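Local coordinates for protein DNA polymerase III, beta subunit (Eubacterium rectale, PDB 3T0P) that probably encircles DNA as a ring-shaped head-to-tail homodimer and tethers DNA polymerases and other proteins to it, so that synthesis is processive, at residues 122-127 and 225-230; 189-194 and 217-222; 137-142 and 198-203; 157-162 and 168-173. All coordinates share one frame; numbering follows the deposited sequence. Where two conformers were deposited one is given.

Overall arrangement
Following the chain from the N terminus, the loop after strand 104-109 enters contact 1, whose partner strand 223-228 comes about a hundred residues later; this is the widest closure, and the other three contacts all lie within it. Helix 132-140 opens contact 3, which closes on helix 197-206. Inside that span the short hairpin of contact 4 joins strands 157-163 and 166-172. Contact 2 starts on strand 187-196, before the second helix of contact 3, and ends on strand 214-220, so contacts 2 and 3 cross. Contact 2 bridges two sheets: strand 187-196 pairs with the hairpin of contact 4, and strand 214-220 with the strand of contact 1.

Contact 1: residues 122-127 and 225-230; sequences VERNES and VFEFEN. With EDO (1,2-ethanediol), chain X.
Arg124 and Glu227 form a salt bridge, their side chains coming from opposite directions. NH2 of Arg124 lies 3.3 Å from OE2 of Glu227, and NE of Arg124 makes a longer, weak bond to the same oxygen. That oxygen sits at the edge of the guanidinium and in its plane, yet the donor stands 37° out of the carboxylate plane, the two flat groups being turned 61° apart. Two conformers were deposited for Arg124, so the pairing's details are doubtful. Val225 serves both neighbours: CG1, anti to the backbone N (chi1 178°), comes within 3.5 Å of NH2 of Arg124, while CG2 packs 3.9 Å from CG1 of Val122. A branched, compact valine suits a place that must meet an apolar partner on one methyl and a guanidinium on the other. The fold here is the three-domain beta-subunit architecture: residues 122-127 belong to the connection from the first domain to the second, laid against strand 223-228 of an antiparallel sheet that spans both domains. The Arg124 chain runs extended to NE, and NH1 at its end makes a weak bond to O of Val122, 3.2 Å away. Tyr218 and Thr232 pack against Arg124, Val234 against Val122, and Glu123 O takes a hydrogen bond from Thr220 OG1. At the end of 225-230 a 1,2-ethanediol, probably from the crystallisation liquor, bonds weakly to Asn230 O and reaches Thr232 OG1.

Contact 2: residues 189-194 and 217-222; sequences DSKKVV and IYITNN
Val193 and Ile219 meet tip to tip, and this apolar touch is the tightest of the contact: CG1 of Val193 lies 3.5 Å from CG2 of Ile219, with CG2 of Val193 farther from the same methyl at 4.1 Å. The torsions bring these branches together. In Val193, CG1 stands anti to the carbonyl carbon (chi1 -62°), and in Ile219 the CG2 methyl is anti to the backbone N, so each residue offers a methyl to the other. Beta-branched residues fit well here, since they favour extended backbone and fill the space close to it. A second apolar contact comes from the stem of Lys191, which slides past Ile219 in the opposite direction and puts CD 4.1 Å from CB of Ile219. Farther out, CE of Lys191 passes 3.6 Å from O of Ile219. No hydrogen bond joins the two segments; the polar end of Lys191 finds its partner outside them. A lysine suits its place because its long methylene chain can lie on the isoleucine while NZ goes on to a salt bridge with Glu126 OE1; two conformers were deposited for it, so its details are less certain. The contact joins two antiparallel sheets of the central domain through side-chain contacts, with no backbone pairing. Strand 187-196 is hydrogen-bonded to strand 157-163, strand 214-220 stands between 223-228 and 127-131, and helix 197-206 connects the two.

Contact 3: residues 137-142 and 198-203; sequences EVIRQT and KTLQEI. With ACT (acetate ion), chain T; EDO (1,2-ethanediol), chain C.
Helices 132-140 and 197-206 come closest at Ile139 and Leu200, whose CA atoms are 6.6 Å apart. Ile139 does most of the work. Its side chain crosses that of Ile203 at about a right angle, CD1 of Ile139 lying 3.6 Å from CG2 of Ile203, while the same CD1 is 4.0 Å from CD2 of Leu200. CG2 of Ile139, anti to the backbone N, and CD1 both lie against O of Leu200, CG2 at 3.8 Å. Two branches of one isoleucine thus fill the buried space between the helices, against aliphatic side chains and one backbone carbonyl. Arg140 grips Glu137, one turn back, side-on: NH2 of Arg140 is 3.0 Å from OE1 of Glu137, in the guanidinium plane, and NE of Arg140 is 2.9 Å from OE2 of Glu137. The bend at chi3 (62°) folds the guanidinium back to reach it, and NH1 holds a 1,2-ethanediol. A leucine here would probably leave the Glu137 carboxylate without this charged mate and free to turn. On the second helix NZ of Lys198 is hydrogen-bonded to OXT of an acetate ion, 2.7 Å away and probably from the crystallisation liquor, and forms a salt bridge with Asp49. Paired helices of this kind are characteristic of each domain of the bacterial beta subunit, where they line the channel through which DNA passes.

Contact 4: residues 157-162 and 168-173; sequences GELFEI and RVVSLD
Phe160 and Val169, a non-hydrogen-bonded antiparallel pair, lie side by side with the valine over one face of the ring. CG2 of Val169 is 4.0 Å from the ring centroid of Phe160 and 20° off the normal, a CH-pi contact; a beta-branched valine suits the place because it can lay one methyl over the ring. On the other face of the hairpin, Glu161 and Arg168 also point the same way. NE and NH2 of Arg168 converge on OE1 of Glu161, NE at 2.8 Å and NH2 in a weak bond, with the carboxylate and guanidinium planes 64° apart. A bend at chi3 (99°) swings the head of Arg168 across to this oxygen, and NH1 is left to form a salt bridge with Asp246. Replacing Arg168 with a methionine would probably leave Glu161 and Asp246 without this charged mate. Leu159 and Val170, again on this face, run alongside each other with CB of Leu159 3.9 Å from CB of Val170; their backbones form a hydrogen-bonded pair, N of Leu159 lying 2.8 Å from O of Val170. The buried Glu158 carboxylate has its OE2 3.3 Å from CB of Ser171, while its OE1 bonds to Thr142 OG1; Ser171 OG is bonded to Thr142 O, so Thr142 is bonded to both strands. This beta hairpin is flanked in its sheet by strand 187-196 beside 157-163 and by strand 176-184 beside 166-172, and Leu200 of helix 197-206 packs on Glu158 and Phe160.

Contact 1: residues 122-127 and 225-230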
# COMPACT_ATOMS: atom_id res chain seq x y z
N VAL B 122 -21.74 28.68 12.97
CA VAL B 122 -22.34 27.77 13.95
C VAL B 122 -22.11 28.41 15.31
O VAL B 122 -20.95 28.67 15.68
CB VAL B 122 -21.81 26.30 13.89
CG1 VAL B 122 -22.54 25.41 14.89
CG2 VAL B 122 -21.93 25.72 12.48
N GLU B 123 -23.20 28.67 16.05
CA GLU B 123 -23.09 29.27 17.37
C GLU B 123 -22.39 28.30 18.32
O GLU B 123 -22.73 27.13 18.38
CB GLU B 123 -24.44 29.72 17.92
CG GLU B 123 -24.27 30.77 19.02
CD GLU B 123 -25.52 31.45 19.52
OE1 GLU B 123 -25.99 32.40 18.85
OE2 GLU B 123 -25.98 31.09 20.63
N ARG B 124 -21.37 28.80 19.03
CA ARG B 124 -20.59 28.01 19.97
C ARG B 124 -21.13 28.19 21.37
O ARG B 124 -20.93 29.23 22.00
CB ARG B 124 -19.11 28.39 19.89
CG ARG B 124 -18.38 27.72 18.75
CD ARG B 124 -17.23 28.57 18.25
NE ARG B 124 -16.36 27.86 17.30
CZ ARG B 124 -16.65 27.66 16.02
NH1 ARG B 124 -17.81 28.06 15.52
NH2 ARG B 124 -15.78 27.03 15.23
N ASN B 125 -21.87 27.18 21.84
CA ASN B 125 -22.43 27.20 23.17
C ASN B 125 -21.48 26.43 24.06
O ASN B 125 -20.31 26.81 24.20
CB ASN B 125 -23.87 26.63 23.15
CG ASN B 125 -24.80 27.39 22.22
OD1 ASN B 125 -24.80 28.63 22.16
ND2 ASN B 125 -25.59 26.64 21.46
N GLU B 126 -21.99 25.37 24.67
CA GLU B 126 -21.26 24.49 25.56
C GLU B 126 -20.20 23.72 24.75
O GLU B 126 -20.49 23.25 23.65
CB GLU B 126 -22.26 23.54 26.25
CG GLU B 126 -21.67 22.71 27.37
CD GLU B 126 -22.67 21.85 28.12
OE1 GLU B 126 -23.48 21.14 27.47
OE2 GLU B 126 -22.64 21.87 29.37
N SER B 127 -18.98 23.66 25.28
CA SER B 127 -17.82 22.99 24.68
C SER B 127 -17.51 21.71 25.42
O SER B 127 -17.62 21.66 26.65
CB SER B 127 -16.60 23.89 24.74
OG SER B 127 -16.41 24.31 26.08
N VAL B 225 -19.08 20.69 15.58
CA VAL B 225 -17.84 21.40 15.28
C VAL B 225 -16.72 20.78 16.13
O VAL B 225 -16.89 20.56 17.32
CB VAL B 225 -17.98 22.93 15.53
CG1 VAL B 225 -16.67 23.68 15.27
CG2 VAL B 225 -19.13 23.53 14.71
N PHE B 226 -15.60 20.46 15.48
CA PHE B 226 -14.38 19.94 16.08
C PHE B 226 -13.28 20.95 15.86
O PHE B 226 -13.06 21.33 14.72
CB PHE B 226 -13.95 18.60 15.45
CG PHE B 226 -14.96 17.49 15.53
CD1 PHE B 226 -15.94 17.35 14.56
CD2 PHE B 226 -14.89 16.54 16.54
CE1 PHE B 226 -16.87 16.30 14.63
CE2 PHE B 226 -15.80 15.50 16.60
CZ PHE B 226 -16.79 15.40 15.65
N GLU B 227 -12.61 21.41 16.92
CA GLU B 227 -11.46 22.31 16.79
C GLU B 227 -10.24 21.66 17.38
O GLU B 227 -10.30 21.13 18.47
CB GLU B 227 -11.67 23.67 17.48
CG GLU B 227 -13.01 24.32 17.29
CD GLU B 227 -12.94 25.72 17.86
OE1 GLU B 227 -12.54 25.86 19.04
OE2 GLU B 227 -13.13 26.68 17.08
N PHE B 228 -9.14 21.72 16.67
CA PHE B 228 -7.86 21.17 17.08
C PHE B 228 -6.79 21.85 16.27
O PHE B 228 -6.97 22.05 15.07
CB PHE B 228 -7.82 19.63 16.93
CG PHE B 228 -8.02 19.11 15.53
CD1 PHE B 228 -9.30 19.07 14.97
CD2 PHE B 228 -6.94 18.71 14.76
CE1 PHE B 228 -9.48 18.62 13.65
CE2 PHE B 228 -7.12 18.24 13.45
CZ PHE B 228 -8.39 18.19 12.90
N GLU B 229 -5.70 22.26 16.95
CA GLU B 229 -4.53 22.96 16.39
C GLU B 229 -5.02 24.19 15.62
O GLU B 229 -5.65 25.04 16.25
CB GLU B 229 -3.66 22.00 15.54
CG GLU B 229 -3.31 20.72 16.29
CD GLU B 229 -2.62 19.61 15.52
OE1 GLU B 229 -2.73 19.55 14.27
OE2 GLU B 229 -2.00 18.75 16.20
N ASN B 230 -4.86 24.28 14.29
CA ASN B 230 -5.33 25.45 13.54
C ASN B 230 -6.45 25.10 12.57
O ASN B 230 -6.67 25.81 11.58
CB ASN B 230 -4.15 26.10 12.79
CG ASN B 230 -3.30 26.95 13.70
OD1 ASN B 230 -3.69 28.05 14.11
ND2 ASN B 230 -2.16 26.39 14.10
C1 EDO X . -9.35 28.56 13.17
O1 EDO X . -9.06 27.18 13.41
C2 EDO X . -10.34 28.73 12.02
O2 EDO X . -10.02 27.81 10.96

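Contact 2: residues 189-194 and 217-222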
# COMPACT_ATOMS: atom_id res chain seq x y z
N ASP B 189 -24.27 19.29 29.89
CA ASP B 189 -25.70 19.16 29.66
C ASP B 189 -25.93 17.95 28.79
O ASP B 189 -25.05 17.56 28.02
CB ASP B 189 -26.30 20.40 28.98
CG ASP B 189 -26.27 21.68 29.79
OD1 ASP B 189 -26.19 21.60 31.05
OD2 ASP B 189 -26.33 22.77 29.18
N SER B 190 -27.11 17.33 28.92
CA SER B 190 -27.46 16.17 28.12
C SER B 190 -27.51 16.54 26.64
O SER B 190 -27.98 17.62 26.27
CB SER B 190 -28.78 15.58 28.58
OG SER B 190 -28.59 15.01 29.86
N LYS B 191 -26.96 15.65 25.82
CA LYS B 191 -26.91 15.79 24.36
C LYS B 191 -26.96 14.40 23.76
O LYS B 191 -26.36 13.48 24.31
CB LYS B 191 -25.64 16.55 23.92
CG LYS B 191 -25.93 18.00 23.57
CD LYS B 191 -24.73 18.90 23.81
CE LYS B 191 -25.11 20.35 23.72
NZ LYS B 191 -24.07 21.22 24.30
N LYS B 192 -27.69 14.25 22.65
CA LYS B 192 -27.86 13.00 21.91
C LYS B 192 -27.94 13.35 20.42
O LYS B 192 -28.94 13.91 19.98
CB LYS B 192 -29.14 12.29 22.42
CG LYS B 192 -29.09 10.79 22.35
CD LYS B 192 -30.46 10.17 22.67
CE LYS B 192 -30.52 8.73 22.21
NZ LYS B 192 -31.72 8.00 22.73
N VAL B 193 -26.87 13.09 19.67
CA VAL B 193 -26.79 13.42 18.24
C VAL B 193 -26.21 12.25 17.44
O VAL B 193 -25.51 11.39 17.99
CB VAL B 193 -25.98 14.72 17.97
CG1 VAL B 193 -26.64 15.93 18.63
CG2 VAL B 193 -24.51 14.58 18.38
N VAL B 194 -26.47 12.25 16.13
CA VAL B 194 -25.97 11.23 15.23
C VAL B 194 -25.06 11.93 14.20
O VAL B 194 -25.52 12.76 13.40
CB VAL B 194 -27.09 10.38 14.57
CG1 VAL B 194 -26.50 9.24 13.74
CG2 VAL B 194 -28.04 9.82 15.63
N ILE B 217 -15.06 20.33 21.12
CA ILE B 217 -16.23 19.94 20.32
C ILE B 217 -17.44 20.81 20.70
O ILE B 217 -17.70 21.02 21.88
CB ILE B 217 -16.51 18.41 20.51
CG1 ILE B 217 -15.31 17.56 20.02
CG2 ILE B 217 -17.81 17.96 19.78
CD1 ILE B 217 -15.33 16.07 20.46
N TYR B 218 -18.20 21.28 19.70
CA TYR B 218 -19.45 22.02 19.91
C TYR B 218 -20.56 21.32 19.19
O TYR B 218 -20.38 20.97 18.02
CB TYR B 218 -19.35 23.48 19.40
CG TYR B 218 -18.31 24.32 20.09
CD1 TYR B 218 -18.60 24.98 21.28
CD2 TYR B 218 -17.03 24.44 19.57
CE1 TYR B 218 -17.64 25.75 21.93
CE2 TYR B 218 -16.06 25.21 20.21
CZ TYR B 218 -16.37 25.87 21.38
OH TYR B 218 -15.43 26.64 22.00
N ILE B 219 -21.68 21.10 19.87
CA ILE B 219 -22.86 20.45 19.31
C ILE B 219 -23.98 21.48 19.36
O ILE B 219 -24.49 21.78 20.43
CB ILE B 219 -23.16 19.11 20.03
CG1 ILE B 219 -22.00 18.10 19.84
CG2 ILE B 219 -24.43 18.52 19.48
CD1 ILE B 219 -21.95 16.92 20.80
N THR B 220 -24.27 22.10 18.21
CA THR B 220 -25.26 23.16 18.10
C THR B 220 -26.28 22.80 17.04
O THR B 220 -26.12 23.12 15.85
CB THR B 220 -24.61 24.54 17.87
OG1 THR B 220 -23.72 24.80 18.95
CG2 THR B 220 -25.65 25.70 17.81
N ASN B 221 -27.32 22.08 17.55
CA ASN B 221 -28.61 21.64 16.99
C ASN B 221 -28.51 20.74 15.75
O ASN B 221 -28.91 19.58 15.80
CB ASN B 221 -29.49 22.87 16.64
CG ASN B 221 -29.54 23.95 17.71
OD1 ASN B 221 -29.91 23.71 18.87
ND2 ASN B 221 -29.17 25.18 17.32
N ASN B 222 -28.08 21.31 14.64
CA ASN B 222 -28.01 20.67 13.34
C ASN B 222 -26.58 20.43 12.92
O ASN B 222 -26.34 19.87 11.85
CB ASN B 222 -28.70 21.59 12.30
CG ASN B 222 -29.86 22.38 12.84
OD1 ASN B 222 -29.76 23.60 13.07
ND2 ASN B 222 -30.98 21.70 13.09

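Contact 3: residues 137-142 and 198-203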
# COMPACT_ATOMS: atom_id res chain seq x y z
N GLU B 137 -9.31 7.13 19.11
CA GLU B 137 -9.50 5.76 19.59
C GLU B 137 -10.96 5.35 19.66
O GLU B 137 -11.26 4.23 19.29
CB GLU B 137 -8.86 5.55 20.96
CG GLU B 137 -7.37 5.25 20.89
CD GLU B 137 -6.99 3.86 20.41
OE1 GLU B 137 -7.08 2.90 21.22
OE2 GLU B 137 -6.57 3.73 19.23
N VAL B 138 -11.86 6.23 20.13
CA VAL B 138 -13.26 5.86 20.22
C VAL B 138 -13.86 5.67 18.80
O VAL B 138 -14.72 4.81 18.65
CB VAL B 138 -14.11 6.80 21.13
CG1 VAL B 138 -14.51 8.11 20.44
CG2 VAL B 138 -15.34 6.07 21.62
N ILE B 139 -13.38 6.40 17.78
CA ILE B 139 -13.86 6.23 16.41
C ILE B 139 -13.34 4.87 15.91
O ILE B 139 -14.09 4.09 15.32
CB ILE B 139 -13.42 7.41 15.48
CG1 ILE B 139 -14.08 8.75 15.88
CG2 ILE B 139 -13.66 7.08 14.00
CD1 ILE B 139 -13.34 10.05 15.22
N ARG B 140 -12.05 4.58 16.14
CA ARG B 140 -11.46 3.31 15.68
C ARG B 140 -12.23 2.11 16.29
O ARG B 140 -12.52 1.14 15.59
CB ARG B 140 -9.97 3.24 16.05
CG ARG B 140 -9.22 2.06 15.42
CD ARG B 140 -7.75 2.04 15.83
NE ARG B 140 -7.57 1.88 17.27
CZ ARG B 140 -7.51 0.70 17.90
NH1 ARG B 140 -7.58 -0.43 17.20
NH2 ARG B 140 -7.34 0.65 19.21
N GLN B 141 -12.63 2.24 17.54
CA GLN B 141 -13.32 1.24 18.34
C GLN B 141 -14.79 1.04 18.00
O GLN B 141 -15.40 0.11 18.53
CB GLN B 141 -13.20 1.60 19.83
CG GLN B 141 -11.80 1.37 20.38
CD GLN B 141 -11.60 2.06 21.70
OE1 GLN B 141 -12.38 2.91 22.15
NE2 GLN B 141 -10.52 1.70 22.37
N THR B 142 -15.36 1.88 17.09
CA THR B 142 -16.78 1.79 16.76
C THR B 142 -17.13 1.96 15.28
O THR B 142 -18.18 1.49 14.86
CB THR B 142 -17.60 2.88 17.54
OG1 THR B 142 -17.10 4.17 17.21
CG2 THR B 142 -17.57 2.69 19.03
N LYS B 198 -18.92 9.26 7.45
CA LYS B 198 -17.88 9.90 6.65
C LYS B 198 -17.14 11.01 7.45
O LYS B 198 -15.94 11.14 7.30
CB LYS B 198 -18.47 10.48 5.36
CG LYS B 198 -17.40 10.93 4.35
CD LYS B 198 -18.03 11.41 3.01
CE LYS B 198 -18.89 12.67 3.11
NZ LYS B 198 -18.13 13.87 3.58
N THR B 199 -17.85 11.78 8.29
CA THR B 199 -17.23 12.84 9.10
C THR B 199 -16.18 12.28 10.04
O THR B 199 -15.08 12.81 10.12
CB THR B 199 -18.30 13.58 9.89
OG1 THR B 199 -19.09 14.30 8.95
CG2 THR B 199 -17.71 14.51 10.96
N LEU B 200 -16.54 11.21 10.74
CA LEU B 200 -15.68 10.49 11.68
C LEU B 200 -14.54 9.80 10.97
O LEU B 200 -13.43 9.87 11.48
CB LEU B 200 -16.51 9.50 12.50
CG LEU B 200 -17.63 10.18 13.32
CD1 LEU B 200 -18.45 9.15 14.02
CD2 LEU B 200 -17.07 11.19 14.32
N GLN B 201 -14.78 9.22 9.78
CA GLN B 201 -13.70 8.59 9.01
C GLN B 201 -12.68 9.63 8.54
O GLN B 201 -11.48 9.42 8.69
CB GLN B 201 -14.25 7.85 7.79
CG GLN B 201 -14.92 6.53 8.11
CD GLN B 201 -15.75 6.00 6.96
OE1 GLN B 201 -16.19 6.73 6.06
NE2 GLN B 201 -16.04 4.70 6.99
N GLU B 202 -13.15 10.78 8.03
CA GLU B 202 -12.26 11.84 7.54
C GLU B 202 -11.50 12.53 8.68
O GLU B 202 -10.32 12.86 8.52
CB GLU B 202 -13.04 12.88 6.72
CG GLU B 202 -13.66 12.31 5.44
CD GLU B 202 -12.74 11.46 4.58
OE1 GLU B 202 -11.60 11.88 4.31
OE2 GLU B 202 -13.16 10.34 4.19
N ILE B 203 -12.14 12.69 9.84
CA ILE B 203 -11.47 13.33 10.97
C ILE B 203 -10.36 12.38 11.55
O ILE B 203 -9.32 12.88 12.00
CB ILE B 203 -12.47 13.88 12.02
CG1 ILE B 203 -11.82 14.99 12.83
CG2 ILE B 203 -13.08 12.83 12.89
CD1 ILE B 203 -12.76 16.04 13.25
C ACT T . -15.41 13.59 1.56
O ACT T . -14.33 13.17 1.16
OXT ACT T . -15.57 13.76 2.76
CH3 ACT T . -16.50 13.82 0.54
C1 EDO C . -8.22 -2.25 12.04
O1 EDO C . -7.03 -3.02 12.22
C2 EDO C . -8.83 -1.86 13.40
O2 EDO C . -7.86 -1.19 14.22

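Contact 4: residues 157-162 and 168-173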
# COMPACT_ATOMS: atom_id res chain seq x y z
N GLY B 157 -24.48 6.67 10.44
CA GLY B 157 -23.80 7.52 11.40
C GLY B 157 -23.50 6.84 12.72
O GLY B 157 -23.76 5.65 12.89
N GLU B 158 -22.91 7.60 13.65
CA GLU B 158 -22.64 7.14 15.00
C GLU B 158 -23.36 8.02 15.99
O GLU B 158 -23.27 9.25 15.89
CB GLU B 158 -21.16 7.12 15.34
CG GLU B 158 -20.39 6.15 14.48
CD GLU B 158 -19.15 5.54 15.11
OE1 GLU B 158 -18.44 6.22 15.88
OE2 GLU B 158 -18.90 4.36 14.80
N LEU B 159 -24.06 7.40 16.94
CA LEU B 159 -24.69 8.13 18.02
C LEU B 159 -23.62 8.64 19.00
O LEU B 159 -22.73 7.89 19.41
CB LEU B 159 -25.70 7.24 18.77
CG LEU B 159 -26.40 7.88 19.99
CD1 LEU B 159 -27.50 8.83 19.57
CD2 LEU B 159 -26.96 6.81 20.90
N PHE B 160 -23.71 9.93 19.37
CA PHE B 160 -22.88 10.56 20.39
C PHE B 160 -23.83 10.99 21.50
O PHE B 160 -24.73 11.79 21.26
CB PHE B 160 -22.08 11.73 19.78
CG PHE B 160 -20.78 11.27 19.18
CD1 PHE B 160 -20.75 10.54 18.00
CD2 PHE B 160 -19.57 11.57 19.80
CE1 PHE B 160 -19.54 10.09 17.45
CE2 PHE B 160 -18.36 11.13 19.24
CZ PHE B 160 -18.36 10.38 18.08
N GLU B 161 -23.71 10.38 22.69
CA GLU B 161 -24.60 10.65 23.82
C GLU B 161 -23.83 11.06 25.07
O GLU B 161 -22.90 10.37 25.49
CB GLU B 161 -25.47 9.43 24.10
CG GLU B 161 -26.64 9.68 25.02
CD GLU B 161 -27.49 8.46 25.28
OE1 GLU B 161 -27.15 7.36 24.77
OE2 GLU B 161 -28.50 8.59 26.01
N ILE B 162 -24.21 12.20 25.65
CA ILE B 162 -23.60 12.79 26.84
C ILE B 162 -24.66 12.97 27.90
O ILE B 162 -25.73 13.50 27.60
CB ILE B 162 -22.91 14.14 26.51
CG1 ILE B 162 -21.65 13.95 25.67
CG2 ILE B 162 -22.60 14.94 27.78
CD1 ILE B 162 -21.34 15.13 24.73
N ARG B 168 -21.10 8.31 25.55
CA ARG B 168 -21.37 6.98 24.99
C ARG B 168 -21.42 7.13 23.48
O ARG B 168 -22.08 8.05 22.99
CB ARG B 168 -22.70 6.45 25.57
CG ARG B 168 -23.23 5.18 24.97
CD ARG B 168 -24.39 4.67 25.80
NE ARG B 168 -25.69 5.01 25.22
CZ ARG B 168 -26.78 4.27 25.35
NH1 ARG B 168 -26.74 3.12 26.03
NH2 ARG B 168 -27.92 4.65 24.78
N VAL B 169 -20.64 6.28 22.76
CA VAL B 169 -20.54 6.29 21.30
C VAL B 169 -21.07 4.96 20.81
O VAL B 169 -20.67 3.92 21.31
CB VAL B 169 -19.09 6.59 20.82
CG1 VAL B 169 -18.97 6.52 19.30
CG2 VAL B 169 -18.66 7.97 21.33
N VAL B 170 -22.05 5.02 19.88
CA VAL B 170 -22.78 3.83 19.40
C VAL B 170 -22.81 3.79 17.87
O VAL B 170 -23.09 4.81 17.24
CB VAL B 170 -24.24 3.78 19.96
CG1 VAL B 170 -24.98 2.51 19.54
CG2 VAL B 170 -24.27 3.93 21.47
N SER B 171 -22.56 2.60 17.30
CA SER B 171 -22.76 2.30 15.89
C SER B 171 -23.47 0.94 15.78
O SER B 171 -23.33 0.09 16.66
CB SER B 171 -21.46 2.30 15.11
OG SER B 171 -20.59 1.30 15.59
N LEU B 172 -24.27 0.77 14.73
CA LEU B 172 -25.00 -0.46 14.47
C LEU B 172 -25.34 -0.56 12.99
O LEU B 172 -25.47 0.46 12.31
CB LEU B 172 -26.25 -0.63 15.37
CG LEU B 172 -27.43 0.34 15.22
CD1 LEU B 172 -28.48 -0.21 14.25
CD2 LEU B 172 -28.12 0.53 16.55
N ASP B 173 -25.45 -1.77 12.47
CA ASP B 173 -25.75 -1.98 11.06
C ASP B 173 -26.92 -2.97 10.85
O ASP B 173 -27.23 -3.31 9.72
CB ASP B 173 -24.48 -2.45 10.33
CG ASP B 173 -23.89 -3.76 10.84
OD1 ASP B 173 -24.49 -4.36 11.77
OD2 ASP B 173 -22.85 -4.19 10.29
O HOH W 1 -24.64 3.14 13.24